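Local coordinates for protein putative mannose-1-phosphate guanylyl transferase (Thermus thermophilus, PDB 2CU2) that probably transfers a guanylyl group from GTP to mannose 1-phosphate, yielding GDP-mannose, with a nucleotidyltransferase domain of the GT-A clan, at residues P30-G34 and K35-E39; E43-A46 and P47-P51. One frame throughout, in Å; residues are numbered along the deposited sequence.

Both interactions are local turns at the two ends of one helix, 37-45, in the nucleotidyltransferase domain. Interaction 1 comes first along the chain and forms the entry: the loop that follows strand 3-8 reverses at E33-G34 and starts the helix at T36. Interaction 2 handles the exit, where 43-46 runs into the proline-rich loop 47-51 that leads to strand 54-59. Their centres lie about 17 Å apart, yet K35 of the first reaches E43 of the second through a long, weak ion pair alongside the helix. Together they form the two ends of the helical connection between parallel strands 3-8 and 54-59, neighbours in the central mixed sheet.

Interaction 1: residues P30-G34 and K35-E39; sequences PLFEG and KTLLE
The F32 ring meets L37 at its edge, where CD2 of L37 lies near the ring plane, 4.1 Å from CD2 of F32; outside the segments, the ring of Y111 meets it with planes at about 60°, and L262, V265 and F266 of helix 261-266 also pack on it. The loop here is a type I' β-turn with E33 and G34 at its corners, leading straight into a helix opened by a capping box. K35 N closes the turn on F32 O at 3.0 Å, and L31 N donates to K35 O at 2.9 Å; a water donates to both carbonyl oxygens. Glycine suits position 34, because a CB there would collide with E33 O at these backbone angles. Beneath the turn, L37 spreads its branches, CD2 to F32 and CD1 to L31 CD1 at 4.0 Å. E33 and K35 run side by side, and the bends at chi3 (-144°) and chi4 (149°) of the lysine bring NZ to E33 OE1 in a weak salt bridge of 3.3 Å. With an alanine here in place of K35, E33 and E43, which the lysine also pairs with weakly, would probably both lose their shared positive mate. T36 is the N-cap, and its hydroxyl also bonds to the hydroxyl of Y69. Within the box, T36 N donates weakly to E39 OE1, while E39 N donates to T36 OG1 at 3.1 Å.

Interaction 2: residues E43-A46 and P47-P51; sequences ERLA and PLVPP
L45 O receives two backbone N-H groups as the chain leaves helix 37-45: L48 N at 2.9 Å, with a bent N-H···O angle of 139°, and V49 N, also at 2.9 Å but nearly straight at 172°. A46 and P47 keep helix-like backbone angles through this turn, whereas V49 is already extended. Proline suits position 47, at the helix exit: its nitrogen has no hydrogen to give the i+4 bond to E43 O, so CD lies there instead at 3.3 Å and the regular bonding is interrupted at that carbonyl. The 3.2 Å approach of A46 CB to P47 CD belongs to the alanine-proline peptide itself. About 4 Å from the P47 side chain lies a bound sulfate ion, probably from the crystallisation liquor. On the buried side, L45 and V49 point the same way and touch alongside, CD1 of L45 lying 4.0 Å from CG2 of V49. With CG of L45 anti to the backbone N (chi1 -176°), its CD1 branch is carried to V49, and both residues also pack on A5 of strand 3-8, a setting that calls for apolar, branched side chains. R44 instead turns to helix 115-128, where it pairs with D115, and L48 rests on R119 and L122. Such a helix-to-strand turn belongs to the β-α-β crossover between parallel strands 3-8 and 54-59, characteristic of the Rossmann-like GT-A fold.

Interaction 1: residues P30-G34 and K35-E39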
ATOM      1  N   PRO A  30      15.134  -8.574  -5.102  1.00 37.67           N
ATOM      2  CA  PRO A  30      16.001  -7.561  -4.511  1.00 38.14           C
ATOM      3  C   PRO A  30      15.588  -7.255  -3.074  1.00 38.44           C
ATOM      4  O   PRO A  30      14.630  -6.542  -2.811  1.00 40.84           O
ATOM      5  CB  PRO A  30      15.889  -6.298  -5.360  1.00 35.64           C
ATOM      6  CG  PRO A  30      14.557  -6.365  -6.095  1.00 39.20           C
ATOM      7  CD  PRO A  30      14.256  -7.938  -6.080  1.00 38.32           C
ATOM      8  N   LEU A  31      16.336  -7.851  -2.120  1.00 37.09           N
ATOM      9  CA  LEU A  31      15.932  -7.754  -0.718  1.00 36.58           C
ATOM     10  C   LEU A  31      16.915  -6.936   0.131  1.00 37.18           C
ATOM     11  O   LEU A  31      16.842  -5.718   0.219  1.00 38.38           O
ATOM     12  CB  LEU A  31      15.809  -9.170  -0.160  1.00 36.27           C
ATOM     13  CG  LEU A  31      14.426  -9.777  -0.405  1.00 37.83           C
ATOM     14  CD1 LEU A  31      14.321 -11.215   0.104  1.00 34.81           C
ATOM     15  CD2 LEU A  31      13.305  -8.998   0.284  1.00 34.81           C
ATOM     16  N   PHE A  32      17.833  -7.659   0.809  1.00 35.69           N
ATOM     17  CA  PHE A  32      18.761  -7.012   1.737  1.00 35.04           C
ATOM     18  C   PHE A  32      19.907  -6.293   1.010  1.00 34.25           C
ATOM     19  O   PHE A  32      20.564  -6.841   0.135  1.00 35.19           O
ATOM     20  CB  PHE A  32      19.327  -8.083   2.670  1.00 32.70           C
ATOM     21  CG  PHE A  32      18.206  -8.770   3.395  1.00 31.56           C
ATOM     22  CD1 PHE A  32      17.492  -8.079   4.365  1.00 29.96           C
ATOM     23  CD2 PHE A  32      17.898 -10.087   3.101  1.00 30.55           C
ATOM     24  CE1 PHE A  32      16.461  -8.715   5.044  1.00 29.91           C
ATOM     25  CE2 PHE A  32      16.861 -10.718   3.785  1.00 29.04           C
ATOM     26  CZ  PHE A  32      16.140 -10.036   4.756  1.00 30.51           C
ATOM     27  N   GLU A  33      20.129  -5.003   1.336  1.00 34.25           N
ATOM     28  CA  GLU A  33      21.174  -4.249   0.649  1.00 34.26           C
ATOM     29  C   GLU A  33      20.838  -4.032  -0.831  1.00 34.22           C
ATOM     30  O   GLU A  33      21.657  -3.575  -1.618  1.00 35.46           O
ATOM     31  CB  GLU A  33      22.496  -5.011   0.783  1.00 36.95           C
ATOM     32  CG  GLU A  33      23.152  -4.806   2.153  1.00 41.28           C
ATOM     33  CD  GLU A  33      24.510  -5.476   2.176  1.00 44.12           C
ATOM     34  OE1 GLU A  33      25.193  -5.456   1.161  1.00 44.37           O
ATOM     35  OE2 GLU A  33      24.888  -5.988   3.233  1.00 45.97           O
ATOM     36  N   GLY A  34      19.605  -4.353  -1.209  1.00 33.83           N
ATOM     37  CA  GLY A  34      19.175  -4.187  -2.601  1.00 33.61           C
ATOM     38  C   GLY A  34      19.613  -5.359  -3.484  1.00 34.18           C
ATOM     39  O   GLY A  34      19.427  -5.374  -4.696  1.00 36.38           O
ATOM     40  N   LYS A  35      20.243  -6.351  -2.827  1.00 34.82           N
ATOM     41  CA  LYS A  35      20.802  -7.522  -3.493  1.00 35.40           C
ATOM     42  C   LYS A  35      19.769  -8.645  -3.611  1.00 34.57           C
ATOM     43  O   LYS A  35      18.940  -8.857  -2.737  1.00 34.18           O
ATOM     44  CB  LYS A  35      22.006  -8.003  -2.682  1.00 37.71           C
ATOM     45  CG  LYS A  35      23.253  -7.154  -2.935  1.00 41.12           C
ATOM     46  CD  LYS A  35      24.541  -7.887  -2.554  1.00 42.96           C
ATOM     47  CE  LYS A  35      25.600  -6.949  -1.966  1.00 45.92           C
ATOM     48  NZ  LYS A  35      26.416  -7.674  -0.995  1.00 49.88           N
ATOM     49  N   THR A  36      19.808  -9.431  -4.710  1.00 32.63           N
ATOM     50  CA  THR A  36      19.065 -10.691  -4.657  1.00 31.42           C
ATOM     51  C   THR A  36      19.779 -11.711  -3.772  1.00 30.27           C
ATOM     52  O   THR A  36      20.984 -11.666  -3.556  1.00 28.93           O
ATOM     53  CB  THR A  36      18.890 -11.278  -6.063  1.00 30.69           C
ATOM     54  OG1 THR A  36      20.154 -11.743  -6.557  1.00 31.38           O
ATOM     55  CG2 THR A  36      18.317 -10.235  -7.027  1.00 32.98           C
ATOM     56  N   LEU A  37      19.062 -12.659  -3.186  1.00 29.74           N
ATOM     57  CA  LEU A  37      19.709 -13.624  -2.318  1.00 29.07           C
ATOM     58  C   LEU A  37      20.714 -14.487  -3.085  1.00 29.21           C
ATOM     59  O   LEU A  37      21.735 -14.895  -2.531  1.00 29.19           O
ATOM     60  CB  LEU A  37      18.654 -14.483  -1.622  1.00 29.17           C
ATOM     61  CG  LEU A  37      17.779 -13.665  -0.658  1.00 28.79           C
ATOM     62  CD1 LEU A  37      16.548 -14.461  -0.249  1.00 25.58           C
ATOM     63  CD2 LEU A  37      18.604 -13.275   0.566  1.00 25.10           C
ATOM     64  N   LEU A  38      20.435 -14.756  -4.357  1.00 28.76           N
ATOM     65  CA  LEU A  38      21.349 -15.560  -5.163  1.00 31.75           C
ATOM     66  C   LEU A  38      22.632 -14.762  -5.349  1.00 32.82           C
ATOM     67  O   LEU A  38      23.734 -15.304  -5.276  1.00 34.22           O
ATOM     68  CB  LEU A  38      20.741 -15.888  -6.535  1.00 29.78           C
ATOM     69  CG  LEU A  38      21.706 -16.577  -7.516  1.00 31.05           C
ATOM     70  CD1 LEU A  38      22.235 -17.866  -6.904  1.00 29.16           C
ATOM     71  CD2 LEU A  38      21.001 -16.864  -8.842  1.00 27.57           C
ATOM     72  N   GLU A  39      22.475 -13.462  -5.564  1.00 33.86           N
ATOM     73  CA  GLU A  39      23.611 -12.568  -5.747  1.00 36.25           C
ATOM     74  C   GLU A  39      24.552 -12.621  -4.539  1.00 35.30           C
ATOM     75  O   GLU A  39      25.761 -12.799  -4.689  1.00 34.57           O
ATOM     76  CB  GLU A  39      23.105 -11.139  -5.946  1.00 39.02           C
ATOM     77  CG  GLU A  39      24.126 -10.169  -6.501  1.00 43.43           C
ATOM     78  CD  GLU A  39      23.549  -8.765  -6.672  1.00 47.81           C
ATOM     79  OE1 GLU A  39      22.318  -8.633  -6.915  1.00 45.72           O
ATOM     80  OE2 GLU A  39      24.334  -7.798  -6.566  1.00 49.44           O
TER
HETATM   81  O   HOH W   1      20.146  -9.877  -0.143  1.00 42.44           O

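Interaction 2: residues E43-A46 and P47-P51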
ATOM      1  N   GLU A  43      28.493 -14.349  -4.296  1.00 37.45           N
ATOM      2  CA  GLU A  43      29.585 -13.492  -3.845  1.00 40.05           C
ATOM      3  C   GLU A  43      30.266 -14.099  -2.624  1.00 39.59           C
ATOM      4  O   GLU A  43      31.487 -14.082  -2.492  1.00 40.70           O
ATOM      5  CB  GLU A  43      29.023 -12.111  -3.506  1.00 43.08           C
ATOM      6  CG  GLU A  43      29.970 -11.201  -2.775  1.00 49.93           C
ATOM      7  CD  GLU A  43      29.333  -9.859  -2.458  1.00 54.51           C
ATOM      8  OE1 GLU A  43      29.946  -9.084  -1.690  1.00 58.45           O
ATOM      9  OE2 GLU A  43      28.224  -9.578  -2.979  1.00 55.40           O
ATOM     10  N   ARG A  44      29.445 -14.643  -1.739  1.00 38.27           N
ATOM     11  CA  ARG A  44      29.878 -15.278  -0.506  1.00 37.84           C
ATOM     12  C   ARG A  44      30.646 -16.578  -0.783  1.00 37.04           C
ATOM     13  O   ARG A  44      31.555 -16.956  -0.031  1.00 35.69           O
ATOM     14  CB  ARG A  44      28.623 -15.560   0.323  1.00 39.26           C
ATOM     15  CG  ARG A  44      28.782 -16.378   1.575  1.00 41.14           C
ATOM     16  CD  ARG A  44      27.401 -16.554   2.200  1.00 40.07           C
ATOM     17  NE  ARG A  44      26.780 -15.253   2.421  1.00 42.25           N
ATOM     18  CZ  ARG A  44      25.566 -14.905   2.003  1.00 42.07           C
ATOM     19  NH1 ARG A  44      24.808 -15.767   1.329  1.00 36.85           N
ATOM     20  NH2 ARG A  44      25.116 -13.681   2.257  1.00 40.30           N
ATOM     21  N   LEU A  45      30.275 -17.253  -1.866  1.00 35.10           N
ATOM     22  CA  LEU A  45      30.893 -18.524  -2.232  1.00 35.90           C
ATOM     23  C   LEU A  45      32.181 -18.411  -3.049  1.00 36.43           C
ATOM     24  O   LEU A  45      33.067 -19.246  -2.914  1.00 35.71           O
ATOM     25  CB  LEU A  45      29.885 -19.386  -3.007  1.00 33.91           C
ATOM     26  CG  LEU A  45      30.286 -20.814  -3.420  1.00 35.24           C
ATOM     27  CD1 LEU A  45      30.576 -21.644  -2.184  1.00 32.36           C
ATOM     28  CD2 LEU A  45      29.165 -21.474  -4.222  1.00 32.37           C
ATOM     29  N   ALA A  46      32.279 -17.382  -3.889  1.00 37.56           N
ATOM     30  CA  ALA A  46      33.440 -17.192  -4.760  1.00 39.31           C
ATOM     31  C   ALA A  46      34.811 -17.466  -4.139  1.00 40.67           C
ATOM     32  O   ALA A  46      35.591 -18.244  -4.683  1.00 41.92           O
ATOM     33  CB  ALA A  46      33.416 -15.790  -5.364  1.00 40.19           C
ATOM     34  N   PRO A  47      35.123 -16.837  -2.993  1.00 41.57           N
ATOM     35  CA  PRO A  47      36.422 -17.044  -2.341  1.00 42.73           C
ATOM     36  C   PRO A  47      36.727 -18.488  -1.952  1.00 43.11           C
ATOM     37  O   PRO A  47      37.893 -18.878  -1.863  1.00 43.27           O
ATOM     38  CB  PRO A  47      36.349 -16.129  -1.117  1.00 41.93           C
ATOM     39  CG  PRO A  47      35.431 -15.035  -1.570  1.00 42.88           C
ATOM     40  CD  PRO A  47      34.341 -15.819  -2.271  1.00 41.71           C
ATOM     41  N   LEU A  48      35.683 -19.277  -1.714  1.00 43.05           N
ATOM     42  CA  LEU A  48      35.865 -20.666  -1.322  1.00 41.96           C
ATOM     43  C   LEU A  48      35.858 -21.606  -2.523  1.00 41.69           C
ATOM     44  O   LEU A  48      36.732 -22.463  -2.650  1.00 41.43           O
ATOM     45  CB  LEU A  48      34.775 -21.084  -0.334  1.00 42.02           C
ATOM     46  CG  LEU A  48      34.900 -22.504   0.227  1.00 41.96           C
ATOM     47  CD1 LEU A  48      36.188 -22.618   1.026  1.00 40.47           C
ATOM     48  CD2 LEU A  48      33.701 -22.832   1.101  1.00 41.22           C
ATOM     49  N   VAL A  49      34.870 -21.452  -3.399  1.00 41.34           N
ATOM     50  CA  VAL A  49      34.771 -22.291  -4.591  1.00 41.54           C
ATOM     51  C   VAL A  49      34.652 -21.382  -5.806  1.00 42.85           C
ATOM     52  O   VAL A  49      33.716 -20.594  -5.914  1.00 42.70           O
ATOM     53  CB  VAL A  49      33.537 -23.231  -4.529  1.00 42.09           C
ATOM     54  CG1 VAL A  49      33.517 -24.156  -5.746  1.00 42.75           C
ATOM     55  CG2 VAL A  49      33.578 -24.060  -3.257  1.00 40.48           C
ATOM     56  N   PRO A  50      35.617 -21.467  -6.735  1.00 43.95           N
ATOM     57  CA  PRO A  50      35.566 -20.618  -7.926  1.00 43.82           C
ATOM     58  C   PRO A  50      34.323 -20.823  -8.787  1.00 43.58           C
ATOM     59  O   PRO A  50      33.688 -21.874  -8.752  1.00 43.56           O
ATOM     60  CB  PRO A  50      36.863 -20.969  -8.658  1.00 44.25           C
ATOM     61  CG  PRO A  50      37.113 -22.393  -8.248  1.00 44.22           C
ATOM     62  CD  PRO A  50      36.787 -22.362  -6.775  1.00 44.04           C
ATOM     63  N   PRO A  51      33.947 -19.795  -9.558  1.00 44.23           N
ATOM     64  CA  PRO A  51      32.776 -19.839 -10.423  1.00 45.36           C
ATOM     65  C   PRO A  51      32.845 -20.995 -11.427  1.00 46.48           C
ATOM     66  O   PRO A  51      31.862 -21.652 -11.726  1.00 45.07           O
ATOM     67  CB  PRO A  51      32.678 -18.499 -11.146  1.00 45.41           C
ATOM     68  CG  PRO A  51      33.403 -17.486 -10.277  1.00 44.34           C
ATOM     69  CD  PRO A  51      34.443 -18.428  -9.504  1.00 43.79           C
TER